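Protein osa (Shigella flexneri, PDB 4O7K) acts as a plasmid fertility inhibition factor of the ParB/Srx superfamily, suppressing the oncogenicity of Agrobacterium tumefaciens. Local coordinates at residues A[101-106]-A[146-151]. The protein carries 1 engineered substitution. Numbering follows the deposited sequence.
With PO4 (phosphate ion), chain C; PO4 (phosphate ion), chain B.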
ATOM      1  N   ARG A 101       8.804  15.162   3.407  1.00 43.32           N
ATOM      2  CA  ARG A 101       9.877  15.773   2.624  1.00 45.36           C
ATOM      3  C   ARG A 101      10.140  15.052   1.303  1.00 42.09           C
ATOM      4  O   ARG A 101      10.599  15.673   0.343  1.00 46.01           O
ATOM      5  CB  ARG A 101      11.173  15.841   3.444  1.00 52.99           C
ATOM      6  CG  ARG A 101      11.843  14.498   3.675  1.00 57.45           C
ATOM      7  CD  ARG A 101      13.274  14.476   3.143  1.00 67.44           C
ATOM      8  NE  ARG A 101      13.984  13.258   3.538  1.00 81.31           N
ATOM      9  CZ  ARG A 101      14.862  12.615   2.771  1.00 84.60           C
ATOM     10  NH1 ARG A 101      15.453  11.513   3.217  1.00 83.24           N
ATOM     11  NH2 ARG A 101      15.149  13.067   1.557  1.00 84.58           N
ATOM     12  N   LYS A 102       9.838  13.768   1.244  1.00 41.57           N
ATOM     13  CA  LYS A 102      10.044  12.994   0.039  1.00 42.02           C
ATOM     14  C   LYS A 102       8.878  12.928  -0.895  1.00 34.99           C
ATOM     15  O   LYS A 102       8.948  12.342  -1.913  1.00 35.12           O
ATOM     16  CB  LYS A 102      10.453  11.591   0.385  1.00 43.89           C
ATOM     17  CG  LYS A 102      11.664  11.552   1.254  1.00 54.12           C
ATOM     18  CD  LYS A 102      11.955  10.159   1.750  1.00 57.18           C
ATOM     19  CE  LYS A 102      12.610   9.342   0.677  1.00 54.51           C
ATOM     20  NZ  LYS A 102      12.061   7.972   0.721  1.00 62.50           N
ATOM     21  N   TYR A 103       7.797  13.526  -0.502  1.00 32.36           N
ATOM     22  CA  TYR A 103       6.538  13.399  -1.234  1.00 36.41           C
ATOM     23  C   TYR A 103       6.572  14.053  -2.626  1.00 37.21           C
ATOM     24  O   TYR A 103       6.022  13.486  -3.577  1.00 32.69           O
ATOM     25  CB  TYR A 103       5.392  13.985  -0.398  1.00 34.05           C
ATOM     26  CG  TYR A 103       3.990  13.644  -0.879  1.00 41.39           C
ATOM     27  CD1 TYR A 103       3.365  14.401  -1.867  1.00 36.92           C
ATOM     28  CD2 TYR A 103       3.278  12.588  -0.318  1.00 31.85           C
ATOM     29  CE1 TYR A 103       2.073  14.107  -2.296  1.00 35.15           C
ATOM     30  CE2 TYR A 103       1.997  12.293  -0.734  1.00 32.30           C
ATOM     31  CZ  TYR A 103       1.396  13.055  -1.728  1.00 35.84           C
ATOM     32  OH  TYR A 103       0.116  12.760  -2.143  1.00 34.27           O
ATOM     33  N   PRO A 104       7.194  15.252  -2.756  1.00 41.11           N
ATOM     34  CA  PRO A 104       7.268  15.800  -4.119  1.00 40.07           C
ATOM     35  C   PRO A 104       8.048  14.895  -5.071  1.00 35.19           C
ATOM     36  O   PRO A 104       7.674  14.764  -6.234  1.00 36.85           O
ATOM     37  CB  PRO A 104       7.987  17.139  -3.918  1.00 41.14           C
ATOM     38  CG  PRO A 104       7.630  17.542  -2.524  1.00 42.44           C
ATOM     39  CD  PRO A 104       7.631  16.245  -1.752  1.00 37.88           C
ATOM     40  N   SER A 105       9.111  14.272  -4.574  1.00 36.25           N
ATOM     41  CA  SER A 105       9.891  13.348  -5.386  1.00 34.07           C
ATOM     42  C   SER A 105       9.052  12.136  -5.778  1.00 36.30           C
ATOM     43  O   SER A 105       9.119  11.664  -6.903  1.00 34.06           O
ATOM     44  CB  SER A 105      11.146  12.900  -4.637  1.00 39.54           C
ATOM     45  OG  SER A 105      11.820  11.884  -5.355  1.00 45.09           O
ATOM     46  N   SER A 106       8.256  11.630  -4.844  1.00 33.84           N
ATOM     47  CA  SER A 106       7.372  10.517  -5.162  1.00 39.59           C
ATOM     48  C   SER A 106       6.311  10.923  -6.196  1.00 33.83           C
ATOM     49  O   SER A 106       6.062  10.206  -7.177  1.00 34.23           O
ATOM     50  CB  SER A 106       6.703   9.995  -3.892  1.00 35.19           C
ATOM     51  OG  SER A 106       5.942   8.835  -4.178  1.00 35.26           O
ATOM     52  N   LEU A 146      -0.199   7.096  -2.579  1.00 25.34           N
ATOM     53  CA  LEU A 146      -1.357   6.286  -2.950  1.00 29.46           C
ATOM     54  C   LEU A 146      -2.505   6.513  -1.984  1.00 30.64           C
ATOM     55  O   LEU A 146      -3.652   6.673  -2.392  1.00 26.70           O
ATOM     56  CB  LEU A 146      -0.993   4.790  -3.001  1.00 24.17           C
ATOM     57  CG  LEU A 146       0.006   4.331  -4.076  1.00 26.87           C
ATOM     58  CD1 LEU A 146       0.651   3.010  -3.676  1.00 23.17           C
ATOM     59  CD2 LEU A 146      -0.685   4.185  -5.421  1.00 24.36           C
ATOM     60  N   LEU A 147      -2.184   6.546  -0.698  1.00 25.79           N
ATOM     61  CA  LEU A 147      -3.201   6.731   0.333  1.00 26.23           C
ATOM     62  C   LEU A 147      -3.843   8.120   0.254  1.00 29.49           C
ATOM     63  O   LEU A 147      -5.074   8.257   0.294  1.00 26.89           O
ATOM     64  CB  LEU A 147      -2.588   6.496   1.709  1.00 24.79           C
ATOM     65  CG  LEU A 147      -2.287   5.030   2.013  1.00 25.14           C
ATOM     66  CD1 LEU A 147      -1.676   4.921   3.406  1.00 28.11           C
ATOM     67  CD2 LEU A 147      -3.562   4.186   1.890  1.00 25.01           C
ATOM     68  N   ALA A 148      -3.008   9.144   0.116  1.00 29.46           N
ATOM     69  CA  ALA A 148      -3.497  10.519   0.047  1.00 29.28           C
ATOM     70  C   ALA A 148      -4.321  10.730  -1.217  1.00 28.01           C
ATOM     71  O   ALA A 148      -5.222  11.569  -1.240  1.00 30.51           O
ATOM     72  CB  ALA A 148      -2.334  11.514   0.105  1.00 29.49           C
ATOM     73  N   HIS A 149      -4.029   9.955  -2.261  1.00 27.90           N
ATOM     74  CA  HIS A 149      -4.790  10.061  -3.517  1.00 29.91           C
ATOM     75  C   HIS A 149      -5.971   9.096  -3.562  1.00 30.22           C
ATOM     76  O   HIS A 149      -6.651   8.975  -4.584  1.00 31.09           O
ATOM     77  CB  HIS A 149      -3.881   9.817  -4.720  1.00 26.81           C
ATOM     78  CG  HIS A 149      -3.010  10.984  -5.056  1.00 31.90           C
ATOM     79  ND1 HIS A 149      -1.771  11.177  -4.489  1.00 28.24           N
ATOM     80  CD2 HIS A 149      -3.208  12.029  -5.896  1.00 32.87           C
ATOM     81  CE1 HIS A 149      -1.240  12.289  -4.966  1.00 33.08           C
ATOM     82  NE2 HIS A 149      -2.090  12.821  -5.827  1.00 31.57           N
ATOM     83  N   GLU A 150      -6.219   8.424  -2.442  1.00 28.69           N
ATOM     84  CA  GLU A 150      -7.375   7.538  -2.317  1.00 28.72           C
ATOM     85  C   GLU A 150      -7.376   6.408  -3.345  1.00 31.84           C
ATOM     86  O   GLU A 150      -8.422   6.052  -3.881  1.00 29.39           O
ATOM     87  CB  GLU A 150      -8.677   8.333  -2.455  1.00 36.00           C
ATOM     88  CG  GLU A 150      -8.725   9.620  -1.649  1.00 41.28           C
ATOM     89  CD  GLU A 150      -9.173   9.392  -0.231  1.00 51.62           C
ATOM     90  OE1 GLU A 150      -9.452   8.223   0.121  1.00 58.69           O
ATOM     91  OE2 GLU A 150      -9.258  10.381   0.533  1.00 67.51           O
ATOM     92  N   VAL A 151      -6.208   5.861  -3.652  1.00 30.70           N
ATOM     93  CA  VAL A 151      -6.165   4.653  -4.461  1.00 27.25           C
ATOM     94  C   VAL A 151      -6.780   3.523  -3.631  1.00 27.13           C
ATOM     95  O   VAL A 151      -6.305   3.227  -2.519  1.00 28.62           O
ATOM     96  CB  VAL A 151      -4.735   4.308  -4.888  1.00 28.37           C
ATOM     97  CG1 VAL A 151      -4.722   3.023  -5.691  1.00 29.38           C
ATOM     98  CG2 VAL A 151      -4.147   5.465  -5.679  1.00 28.67           C
TER
HETATM   99  P   PO4 C 202      -0.006  14.943  -7.732  1.00 45.99           P
HETATM  100  O1  PO4 C 202       0.699  14.560  -6.440  1.00 40.55           O
HETATM  101  O2  PO4 C 202      -1.502  14.845  -7.551  1.00 42.82           O
HETATM  102  O3  PO4 C 202       0.343  16.360  -8.125  1.00 56.34           O
HETATM  103  O4  PO4 C 202       0.436  14.022  -8.842  1.00 46.01           O
HETATM  104  P   PO4 B 201       9.877   5.956  -0.917  0.99 35.20           P
HETATM  105  O1  PO4 B 201      11.051   5.053  -1.168  0.99 42.73           O
HETATM  106  O2  PO4 B 201       9.841   6.344   0.541  0.99 34.06           O
HETATM  107  O3  PO4 B 201       9.967   7.181  -1.792  0.99 50.39           O
HETATM  108  O4  PO4 B 201       8.581   5.245  -1.247  0.99 29.62           O
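Tyr103, in the first turn of helix 103-112, reaches with its phenol oxygen to Ala148, the last residue of helix 140-148, and to His149 just after it, illustrating how one long side chain can carry the contact between two segments whose backbones stand well apart; both lie within the plasmid fertility inhibition factor family region, of the ParB/Srx clan. The gap is 10.5 Å between CA of Tyr103 and CA of Ala148. CB of Tyr103 already points across, and with CG anti to the backbone N (chi1 -167°) the phenol extends over it. Its OH lies 3.6 Å from Ala148 CB and 3.2 Å from His149 CE1, meeting the imidazole obliquely. Ser106 also packs on helix 140-148.

A Schellman motif ends helix 140-148, with Glu150 at positive phi (59°) and Val151 N bonded to Leu146 O. His149 sits in this turn, and its ring is fixed from both nitrogens: ND1 is hydrogen-bonded to Trp145 O, while NE2 donates a hydrogen bond to O2 of the chain C phosphate, probably taken up from the crystallisation liquor. Trp145 also stacks on the imidazole, and it shares the phosphate with His52. Phosphate O2 approaches the imidazole edge in the ring plane, 2.7 Å from His149 NE2, with a nearly straight N-H...O angle of 165°.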